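Local coordinates for protein AimR transcriptional regulator (Bacillus phage phi3T, PDB 5ZVV) that activates transcription of the phage aimX locus as a homodimer, and is switched off by the arbitrium peptide in the choice between lysis and lysogeny, at residues 320-323 with 324-328; 349-353 with 354-358; 184-187 with 188-192; 191-194 with 195-199. All coordinates share one frame; numbering follows the deposited sequence.

Interaction 1 (320-323 with 324-328); sequences RDQD and ENELG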
loop_
_atom_site.group_PDB
_atom_site.type_symbol
_atom_site.label_atom_id
_atom_site.label_comp_id
_atom_site.label_asym_id
_atom_site.label_seq_id
_atom_site.Cartn_x
_atom_site.Cartn_y
_atom_site.Cartn_z
ATOM N N ARG A 320 7.610 25.177 9.261
ATOM C CA ARG A 320 7.426 24.701 7.900
ATOM C C ARG A 320 6.733 23.342 7.902
ATOM O O ARG A 320 6.672 22.643 8.920
ATOM C CB ARG A 320 8.769 24.597 7.172
ATOM C CG ARG A 320 9.576 25.883 7.158
ATOM C CD ARG A 320 9.016 26.890 6.168
ATOM N NE ARG A 320 9.076 26.405 4.792
ATOM C CZ ARG A 320 10.144 26.510 4.007
ATOM N NH1 ARG A 320 11.251 27.079 4.461
ATOM N NH2 ARG A 320 10.104 26.042 2.766
ATOM N N ASP A 321 6.210 22.971 6.735
ATOM C CA ASP A 321 5.487 21.710 6.575
ATOM C C ASP A 321 6.472 20.610 6.173
ATOM O O ASP A 321 6.509 20.136 5.036
ATOM C CB ASP A 321 4.367 21.869 5.555
ATOM C CG ASP A 321 3.460 20.658 5.486
ATOM O OD1 ASP A 321 3.583 19.769 6.351
ATOM O OD2 ASP A 321 2.622 20.596 4.561
ATOM N N GLN A 322 7.281 20.201 7.149
ATOM C CA GLN A 322 8.201 19.086 6.958
ATOM C C GLN A 322 7.440 17.766 6.983
ATOM O O GLN A 322 6.583 17.551 7.843
ATOM C CB GLN A 322 9.269 19.078 8.053
ATOM C CG GLN A 322 10.091 20.350 8.155
ATOM C CD GLN A 322 11.214 20.235 9.171
ATOM O OE1 GLN A 322 12.365 19.979 8.815
ATOM N NE2 GLN A 322 10.884 20.430 10.445
ATOM N N ASP A 323 7.755 16.877 6.041
ATOM C CA ASP A 323 7.150 15.553 6.071
ATOM C C ASP A 323 7.887 14.675 7.083
ATOM O O ASP A 323 8.825 15.110 7.756
ATOM C CB ASP A 323 7.108 14.937 4.667
ATOM C CG ASP A 323 8.486 14.598 4.101
ATOM O OD1 ASP A 323 9.497 14.646 4.827
ATOM O OD2 ASP A 323 8.552 14.272 2.897
ATOM N N GLU A 324 7.467 13.414 7.187
ATOM C CA GLU A 324 7.944 12.575 8.283
ATOM C C GLU A 324 9.419 12.214 8.123
ATOM O O GLU A 324 10.157 12.169 9.113
ATOM C CB GLU A 324 7.072 11.326 8.392
ATOM C CG GLU A 324 5.601 11.656 8.625
ATOM C CD GLU A 324 4.706 10.438 8.580
ATOM O OE1 GLU A 324 4.178 10.043 9.642
ATOM O OE2 GLU A 324 4.534 9.871 7.479
ATOM N N ASN A 325 9.868 11.957 6.893
ATOM C CA ASN A 325 11.285 11.681 6.655
ATOM C C ASN A 325 12.139 12.899 7.002
ATOM O O ASN A 325 13.126 12.805 7.756
ATOM C CB ASN A 325 11.476 11.264 5.194
ATOM C CG ASN A 325 12.809 10.588 4.938
ATOM O OD1 ASN A 325 13.723 11.191 4.379
ATOM N ND2 ASN A 325 12.922 9.326 5.339
ATOM N N GLU A 326 11.756 14.064 6.466
ATOM C CA GLU A 326 12.396 15.317 6.844
ATOM C C GLU A 326 12.371 15.523 8.348
ATOM O O GLU A 326 13.298 16.116 8.906
ATOM C CB GLU A 326 11.711 16.492 6.141
ATOM C CG GLU A 326 11.989 16.579 4.648
ATOM C CD GLU A 326 11.045 17.523 3.929
ATOM O OE1 GLU A 326 9.983 17.852 4.498
ATOM O OE2 GLU A 326 11.365 17.937 2.794
ATOM N N LEU A 327 11.324 15.044 9.025
ATOM C CA LEU A 327 11.284 15.161 10.478
ATOM C C LEU A 327 12.262 14.205 11.144
ATOM O O LEU A 327 12.786 14.511 12.222
ATOM C CB LEU A 327 9.865 14.926 10.987
ATOM C CG LEU A 327 8.941 16.135 10.835
ATOM C CD1 LEU A 327 7.540 15.814 11.328
ATOM C CD2 LEU A 327 9.519 17.333 11.575
ATOM N N GLY A 328 12.520 13.051 10.528
ATOM C CA GLY A 328 13.566 12.178 11.035
ATOM C C GLY A 328 14.922 12.851 11.014
ATOM O O GLY A 328 15.647 12.864 12.020
#

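Interaction 2 (349-353 with 354-358); sequences RYFKK and SDDKY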
loop_
_atom_site.group_PDB
_atom_site.type_symbol
_atom_site.label_atom_id
_atom_site.label_comp_id
_atom_site.label_asym_id
_atom_site.label_seq_id
_atom_site.Cartn_x
_atom_site.Cartn_y
_atom_site.Cartn_z
ATOM N N ARG A 349 11.471 7.363 15.341
ATOM C CA ARG A 349 10.044 7.156 15.106
ATOM C C ARG A 349 9.613 7.736 13.765
ATOM O O ARG A 349 8.753 7.166 13.081
ATOM C CB ARG A 349 9.226 7.764 16.245
ATOM C CG ARG A 349 9.364 7.008 17.556
ATOM C CD ARG A 349 8.555 7.650 18.674
ATOM N NE ARG A 349 8.747 6.945 19.940
ATOM C CZ ARG A 349 8.024 5.899 20.329
ATOM N NH1 ARG A 349 7.054 5.434 19.552
ATOM N NH2 ARG A 349 8.271 5.317 21.495
ATOM N N TYR A 350 10.208 8.856 13.359
ATOM C CA TYR A 350 9.818 9.443 12.081
ATOM C C TYR A 350 10.436 8.700 10.901
ATOM O O TYR A 350 9.793 8.558 9.855
ATOM C CB TYR A 350 10.180 10.926 12.053
ATOM C CG TYR A 350 9.159 11.778 12.768
ATOM C CD1 TYR A 350 7.891 11.967 12.233
ATOM C CD2 TYR A 350 9.453 12.383 13.984
ATOM C CE1 TYR A 350 6.947 12.738 12.883
ATOM C CE2 TYR A 350 8.517 13.155 14.642
ATOM C CZ TYR A 350 7.264 13.332 14.085
ATOM O OH TYR A 350 6.323 14.104 14.734
ATOM N N PHE A 351 11.670 8.213 11.044
ATOM C CA PHE A 351 12.230 7.346 10.012
ATOM C C PHE A 351 11.427 6.059 9.871
ATOM O O PHE A 351 11.312 5.514 8.766
ATOM C CB PHE A 351 13.694 7.030 10.319
ATOM C CG PHE A 351 14.645 8.109 9.892
ATOM C CD1 PHE A 351 14.579 8.635 8.613
ATOM C CD2 PHE A 351 15.596 8.604 10.769
ATOM C CE1 PHE A 351 15.450 9.632 8.214
ATOM C CE2 PHE A 351 16.469 9.601 10.376
ATOM C CZ PHE A 351 16.395 10.116 9.096
ATOM N N LYS A 352 10.866 5.558 10.974
ATOM C CA LYS A 352 9.995 4.390 10.902
ATOM C C LYS A 352 8.688 4.725 10.198
ATOM O O LYS A 352 8.225 3.970 9.334
ATOM C CB LYS A 352 9.721 3.851 12.304
ATOM C CG LYS A 352 10.872 3.077 12.910
ATOM C CD LYS A 352 10.983 1.695 12.295
ATOM C CE LYS A 352 11.910 0.819 13.114
ATOM N NZ LYS A 352 11.923 -0.593 12.641
ATOM N N LYS A 353 8.074 5.857 10.559
ATOM C CA LYS A 353 6.801 6.232 9.949
ATOM C C LYS A 353 6.938 6.474 8.453
ATOM O O LYS A 353 5.977 6.268 7.703
ATOM C CB LYS A 353 6.231 7.475 10.633
ATOM C CG LYS A 353 5.605 7.215 11.992
ATOM C CD LYS A 353 4.964 8.482 12.536
ATOM C CE LYS A 353 4.331 8.258 13.899
ATOM N NZ LYS A 353 3.715 9.510 14.425
ATOM N N SER A 354 8.111 6.909 8.000
ATOM C CA SER A 354 8.358 7.128 6.582
ATOM C C SER A 354 8.939 5.900 5.895
ATOM O O SER A 354 9.311 5.983 4.719
ATOM C CB SER A 354 9.284 8.332 6.381
ATOM O OG SER A 354 10.539 8.132 7.006
ATOM N N ASP A 355 9.025 4.770 6.599
ATOM C CA ASP A 355 9.459 3.500 6.013
ATOM C C ASP A 355 10.863 3.619 5.421
ATOM O O ASP A 355 11.163 3.064 4.361
ATOM C CB ASP A 355 8.457 3.011 4.963
ATOM C CG ASP A 355 8.596 1.531 4.660
ATOM O OD1 ASP A 355 9.368 0.844 5.362
ATOM O OD2 ASP A 355 7.927 1.056 3.716
ATOM N N ASP A 356 11.729 4.359 6.110
ATOM C CA ASP A 356 13.106 4.585 5.676
ATOM C C ASP A 356 14.002 3.645 6.475
ATOM O O ASP A 356 14.284 3.889 7.650
ATOM C CB ASP A 356 13.500 6.047 5.871
ATOM C CG ASP A 356 14.810 6.406 5.181
ATOM O OD1 ASP A 356 15.666 5.515 4.994
ATOM O OD2 ASP A 356 14.986 7.591 4.826
ATOM N N LYS A 357 14.447 2.569 5.832
ATOM C CA LYS A 357 15.309 1.583 6.467
ATOM C C LYS A 357 16.789 1.868 6.255
ATOM O O LYS A 357 17.628 1.051 6.649
ATOM C CB LYS A 357 14.974 0.179 5.952
ATOM C CG LYS A 357 13.526 -0.232 6.174
ATOM C CD LYS A 357 13.258 -1.651 5.697
ATOM C CE LYS A 357 11.794 -2.029 5.903
ATOM N NZ LYS A 357 11.517 -3.450 5.546
ATOM N N TYR A 358 17.130 3.004 5.645
ATOM C CA TYR A 358 18.520 3.348 5.363
ATOM C C TYR A 358 19.045 4.432 6.300
ATOM O O TYR A 358 20.034 4.217 7.004
ATOM C CB TYR A 358 18.670 3.787 3.900
ATOM C CG TYR A 358 20.107 4.009 3.482
ATOM C CD1 TYR A 358 21.014 2.958 3.468
ATOM C CD2 TYR A 358 20.559 5.267 3.101
ATOM C CE1 TYR A 358 22.327 3.149 3.092
ATOM C CE2 TYR A 358 21.875 5.467 2.719
ATOM C CZ TYR A 358 22.752 4.403 2.718
ATOM O OH TYR A 358 24.061 4.588 2.342
#

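Interaction 3 (184-187 with 188-192); sequences FIKE and SFKSR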
loop_
_atom_site.group_PDB
_atom_site.type_symbol
_atom_site.label_atom_id
_atom_site.label_comp_id
_atom_site.label_asym_id
_atom_site.label_seq_id
_atom_site.Cartn_x
_atom_site.Cartn_y
_atom_site.Cartn_z
ATOM N N PHE A 184 13.834 1.052 -29.386
ATOM C CA PHE A 184 14.052 2.274 -28.616
ATOM C C PHE A 184 13.108 2.364 -27.419
ATOM O O PHE A 184 13.539 2.637 -26.290
ATOM C CB PHE A 184 13.884 3.478 -29.546
ATOM C CG PHE A 184 13.801 4.793 -28.843
ATOM C CD1 PHE A 184 14.951 5.461 -28.458
ATOM C CD2 PHE A 184 12.571 5.375 -28.585
ATOM C CE1 PHE A 184 14.874 6.680 -27.814
ATOM C CE2 PHE A 184 12.490 6.593 -27.943
ATOM C CZ PHE A 184 13.642 7.246 -27.560
ATOM N N ILE A 185 11.812 2.145 -27.653
ATOM C CA ILE A 185 10.822 2.273 -26.586
ATOM C C ILE A 185 11.103 1.280 -25.465
ATOM O O ILE A 185 11.058 1.631 -24.278
ATOM C CB ILE A 185 9.401 2.098 -27.157
ATOM C CG1 ILE A 185 9.038 3.291 -28.042
ATOM C CG2 ILE A 185 8.383 1.927 -26.039
ATOM C CD1 ILE A 185 8.929 4.599 -27.282
ATOM N N LYS A 186 11.412 0.028 -25.822
ATOM C CA LYS A 186 11.629 -1.001 -24.808
ATOM C C LYS A 186 12.864 -0.705 -23.966
ATOM O O LYS A 186 12.865 -0.944 -22.753
ATOM C CB LYS A 186 11.744 -2.377 -25.469
ATOM C CG LYS A 186 11.855 -3.534 -24.484
ATOM C CD LYS A 186 11.824 -4.879 -25.195
ATOM C CE LYS A 186 12.029 -6.021 -24.214
ATOM N NZ LYS A 186 11.701 -7.339 -24.818
ATOM N N GLU A 187 13.924 -0.181 -24.584
ATOM C CA GLU A 187 15.107 0.201 -23.816
ATOM C C GLU A 187 14.814 1.387 -22.902
ATOM O O GLU A 187 15.295 1.437 -21.761
ATOM C CB GLU A 187 16.267 0.517 -24.761
ATOM C CG GLU A 187 16.702 -0.666 -25.609
ATOM C CD GLU A 187 17.100 -1.859 -24.768
ATOM O OE1 GLU A 187 18.030 -1.724 -23.942
ATOM O OE2 GLU A 187 16.475 -2.928 -24.919
ATOM N N SER A 188 14.028 2.353 -23.389
ATOM C CA SER A 188 13.639 3.484 -22.549
ATOM C C SER A 188 12.862 3.012 -21.324
ATOM O O SER A 188 13.168 3.394 -20.184
ATOM C CB SER A 188 12.812 4.476 -23.372
ATOM O OG SER A 188 12.657 5.712 -22.696
ATOM N N PHE A 189 11.855 2.161 -21.544
ATOM C CA PHE A 189 11.080 1.621 -20.432
ATOM C C PHE A 189 11.967 0.826 -19.483
ATOM O O PHE A 189 11.790 0.884 -18.259
ATOM C CB PHE A 189 9.941 0.751 -20.964
ATOM C CG PHE A 189 8.851 1.531 -21.647
ATOM C CD1 PHE A 189 8.855 2.919 -21.633
ATOM C CD2 PHE A 189 7.812 0.876 -22.292
ATOM C CE1 PHE A 189 7.853 3.641 -22.255
ATOM C CE2 PHE A 189 6.800 1.595 -22.914
ATOM C CZ PHE A 189 6.822 2.978 -22.896
ATOM N N LYS A 190 12.931 0.081 -20.033
ATOM C CA LYS A 190 13.868 -0.658 -19.195
ATOM C C LYS A 190 14.624 0.280 -18.266
ATOM O O LYS A 190 14.750 0.013 -17.066
ATOM C CB LYS A 190 14.846 -1.455 -20.062
ATOM C CG LYS A 190 14.314 -2.790 -20.574
ATOM C CD LYS A 190 15.379 -3.508 -21.395
ATOM C CE LYS A 190 14.862 -4.810 -21.986
ATOM N NZ LYS A 190 15.859 -5.417 -22.914
ATOM N N SER A 191 15.134 1.389 -18.800
ATOM C CA SER A 191 15.842 2.341 -17.948
ATOM C C SER A 191 14.923 2.908 -16.870
ATOM O O SER A 191 15.320 3.017 -15.699
ATOM C CB SER A 191 16.445 3.457 -18.800
ATOM O OG SER A 191 15.434 4.189 -19.470
ATOM N N ARG A 192 13.685 3.258 -17.241
ATOM C CA ARG A 192 12.718 3.746 -16.257
ATOM C C ARG A 192 12.552 2.764 -15.102
ATOM O O ARG A 192 12.773 3.107 -13.930
ATOM C CB ARG A 192 11.364 3.996 -16.927
ATOM C CG ARG A 192 11.274 5.206 -17.845
ATOM C CD ARG A 192 9.864 5.283 -18.415
ATOM N NE ARG A 192 9.646 6.404 -19.322
ATOM C CZ ARG A 192 9.192 7.596 -18.944
ATOM N NH1 ARG A 192 8.923 7.833 -17.667
ATOM N NH2 ARG A 192 9.013 8.551 -19.844
#

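Interaction 4 (191-194 with 195-199); sequences SRVS and MLEAN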
loop_
_atom_site.group_PDB
_atom_site.type_symbol
_atom_site.label_atom_id
_atom_site.label_comp_id
_atom_site.label_asym_id
_atom_site.label_seq_id
_atom_site.Cartn_x
_atom_site.Cartn_y
_atom_site.Cartn_z
ATOM N N SER A 191 15.134 1.389 -18.800
ATOM C CA SER A 191 15.842 2.341 -17.948
ATOM C C SER A 191 14.923 2.908 -16.870
ATOM O O SER A 191 15.320 3.017 -15.699
ATOM C CB SER A 191 16.445 3.457 -18.800
ATOM O OG SER A 191 15.434 4.189 -19.470
ATOM N N ARG A 192 13.685 3.258 -17.241
ATOM C CA ARG A 192 12.718 3.746 -16.257
ATOM C C ARG A 192 12.552 2.764 -15.102
ATOM O O ARG A 192 12.773 3.107 -13.930
ATOM C CB ARG A 192 11.364 3.996 -16.927
ATOM C CG ARG A 192 11.274 5.206 -17.845
ATOM C CD ARG A 192 9.864 5.283 -18.415
ATOM N NE ARG A 192 9.646 6.404 -19.322
ATOM C CZ ARG A 192 9.192 7.596 -18.944
ATOM N NH1 ARG A 192 8.923 7.833 -17.667
ATOM N NH2 ARG A 192 9.013 8.551 -19.844
ATOM N N VAL A 193 12.155 1.528 -15.420
ATOM C CA VAL A 193 11.920 0.527 -14.384
ATOM C C VAL A 193 13.190 0.266 -13.586
ATOM O O VAL A 193 13.134 0.032 -12.373
ATOM C CB VAL A 193 11.364 -0.763 -15.018
ATOM C CG1 VAL A 193 11.159 -1.837 -13.957
ATOM C CG2 VAL A 193 10.060 -0.467 -15.744
ATOM N N SER A 194 14.352 0.322 -14.241
ATOM C CA SER A 194 15.613 0.133 -13.532
ATOM C C SER A 194 15.794 1.190 -12.453
ATOM O O SER A 194 16.178 0.876 -11.321
ATOM C CB SER A 194 16.785 0.164 -14.513
ATOM O OG SER A 194 17.009 -1.112 -15.084
HETATM N N MSE A 195 15.521 2.449 -12.781
HETATM C CA MSE A 195 15.676 3.492 -11.774
HETATM C C MSE A 195 14.667 3.340 -10.640
HETATM O O MSE A 195 15.021 3.470 -9.455
HETATM C CB MSE A 195 15.560 4.878 -12.409
HETATM C CG MSE A 195 16.852 5.315 -13.074
HETATM SE SE MSE A 195 18.404 4.734 -12.023
HETATM C CE MSE A 195 18.077 5.775 -10.397
ATOM N N LEU A 196 13.414 3.055 -11.002
ATOM C CA LEU A 196 12.381 2.886 -9.984
ATOM C C LEU A 196 12.747 1.772 -9.007
ATOM O O LEU A 196 12.691 1.955 -7.782
ATOM C CB LEU A 196 11.031 2.617 -10.652
ATOM C CG LEU A 196 10.433 3.871 -11.298
ATOM C CD1 LEU A 196 9.212 3.548 -12.143
ATOM C CD2 LEU A 196 10.084 4.895 -10.226
ATOM N N GLU A 197 13.146 0.610 -9.532
ATOM C CA GLU A 197 13.536 -0.492 -8.661
ATOM C C GLU A 197 14.817 -0.187 -7.899
ATOM O O GLU A 197 15.007 -0.694 -6.789
ATOM C CB GLU A 197 13.692 -1.773 -9.476
ATOM C CG GLU A 197 12.376 -2.313 -9.995
ATOM C CD GLU A 197 12.556 -3.513 -10.893
ATOM O OE1 GLU A 197 13.630 -3.630 -11.522
ATOM O OE2 GLU A 197 11.623 -4.339 -10.968
ATOM N N ALA A 198 15.705 0.633 -8.470
ATOM C CA ALA A 198 16.903 1.034 -7.742
ATOM C C ALA A 198 16.542 1.819 -6.487
ATOM O O ALA A 198 17.090 1.567 -5.406
ATOM C CB ALA A 198 17.823 1.858 -8.644
ATOM N N ASN A 199 15.616 2.772 -6.610
ATOM C CA ASN A 199 15.207 3.531 -5.431
ATOM C C ASN A 199 14.422 2.659 -4.455
ATOM O O ASN A 199 14.555 2.815 -3.232
ATOM C CB ASN A 199 14.397 4.756 -5.849
ATOM C CG ASN A 199 15.250 5.812 -6.526
ATOM O OD1 ASN A 199 16.442 5.947 -6.236
ATOM N ND2 ASN A 199 14.643 6.568 -7.433
#

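Interaction 1 (320-323 with 324-328)
Leu327 N closes the first turn of the helix on Asp323 O at 2.8 Å, the shortest polar bond of the contact. The carboxylate of Asp323 serves the same turn: OD1 takes the backbone N-H of Glu326 at 2.9 Å, with the donor lying close to the line of the C-O bond. The favour is returned: Glu326 OE1 accepts from Asp323 N, also at 2.9 Å, and Asp323 N meets it on the anti side, 24° out of the carboxylate plane. Asp323 can do this because its CG sits between backbone N and carbonyl carbon (chi1 68°), which swings the carboxylate over the first turn. The two side chains cross at about a right angle, their carboxylate planes 45° apart. This leaves Asp323 OD1 only 3.3 Å from Glu326 OE1, a like-charge approach that the two N-H groups, and perhaps the positive end of the helix dipole, would offset. Ahead of the cap, Gln322 lays its amide against Leu327, NE2 lying 3.6 Å from CD2, while its OE1 accepts from Gln295 on helix 291-304. Asn325 turns away toward Asp356, past the end of helix 341-353. Reciprocal bonds between the N-cap residue and the third residue after it make this a capping box, here starting helix 324-338.

Interaction 2 (349-353 with 354-358)
Ser354 folds its side chain back over the last turn of the helix it has just left. Its CB comes within 3.5 Å of Tyr350 O, and OG, placed between the backbone N and the carbonyl carbon (chi1 61°), lies near two carbonyls at once: Tyr350 O at 3.0 Å and Phe351 O at 3.2 Å. The same OG accepts from Asn325 ND2, so the hydroxyl links the end of helix 341-353 to helix 324-338. Ser354 N meanwhile bonds to Tyr350 O, which is therefore approached by both the N-H and the hydroxyl of one residue.

Beyond it the chain turns through Asp355, whose positive phi of 59° makes it the C-prime residue of a Schellman motif. Asp356 N reaches back to Phe351 O at 2.9 Å, nearly along the carbonyl bond, whereas Asp355 N meets Lys352 O at 3.0 Å from well above the carbonyl plane. Asp356 then runs side by side with Phe351, its CB 3.9 Å from CD1 and its carboxylate turned 81° to the ring. Asp356 OD1 takes Tyr358 N in an Asx turn, and OD2 receives Asn325 ND2. Helix 341-353 thus ends against the start of helix 324-338. Phe351 also meets Phe329 edge-to-face, Asp355 O accepts from Asn203 at the end of helix 184-203, and Arg349 and Lys352 pack on Leu379 and Ile382 of the second subunit.

Interaction 3 (184-187 with 188-192)
The first two turns of helix 184-203 carry three different side-chain pairings between residues three or four apart. Ile185 and Phe189 point the same way, and the CG2 methyl of Ile185 rests over one face of the ring, 3.8 Å from its centroid and 24° off the normal, a CH-pi contact offset toward the rim. With CG2 anti to the backbone N, that branch is the one presented to the ring. Phe189 also meets Phe149 and Phe150, tying the helix to helix 145-161 in this all-helical, TPR-clan fold. On another side, Glu187 is bent at chi2 (-57°) and brings OE2 back to Lys190 NZ, a salt bridge of 3.3 Å that uses the syn side of the carboxylate. The aliphatic part of Lys190 also meets that of Lys186, CE to CE at 3.8 Å, the chains crossing at a slant; Lys186 NZ itself is held by Glu182 and by the carbonyls of Phe177 and Leu180. Ser188 O accepts twice, from Arg192 N and from Ser191 OG, while Ser188 OG bonds to Glu84 of helix 77-88.

Interaction 4 (191-194 with 195-199)
Val193 and Glu197, one turn apart in the middle of helix 184-203, run side by side and point the same way. The helix belongs to the all-helical, TPR-clan body of the protein, and its faces meet different neighbouring helices. Val193 CG1, anti to its own backbone nitrogen (chi1 178°), lies along the Glu197 chain, 3.8 Å from CD. Glu197 is extended beyond CG, so its carboxylate carbon comes level with the methyl, while OE2 bonds to a glycerol that probably came from the crystallisation liquor. The backbone keeps the alpha-helical i to i+4 pattern: Glu197 N donates to Val193 O at 2.9 Å with an angle of 172°, and Leu196 N to Arg192 O at 3.0 Å. Leu196 sends its CG back over the Arg192 carbonyl, 3.6 Å from O, and its branch packs on Met156 and Tyr157 of helix 145-161. Met195, present as selenomethionine, bends at chi2 and chi3 and leads its end off to Phe229, Ala230 and Thr233 of helix 224-237. Arg192 carries its guanidinium to Glu84 and Asp87 in salt bridges. On the side facing helix 207-220, the CB of Ala198 sits 3.3 Å from Ser194 O.

Interactions 3 and 4 are successive parts of helix 184-203 and share Ser191 and Arg192; interaction 4 is the more buried, while interaction 3, nearer the helix start, is only partly buried and mixes ring packing with a salt bridge. Interactions 1 and 2 instead deal with helix ends: 1 is a surface contact that opens helix 324-338, 2 a partly buried one that closes helix 341-353. These two touch through Asn325, which joins the start of the one helix to the end of the other. Their polar side chains engage backbone groups at helix ends, whereas in 3 and 4 the backbone is mostly engaged in i to i+4 bonds, and side chains pair with one another or with neighbouring helices.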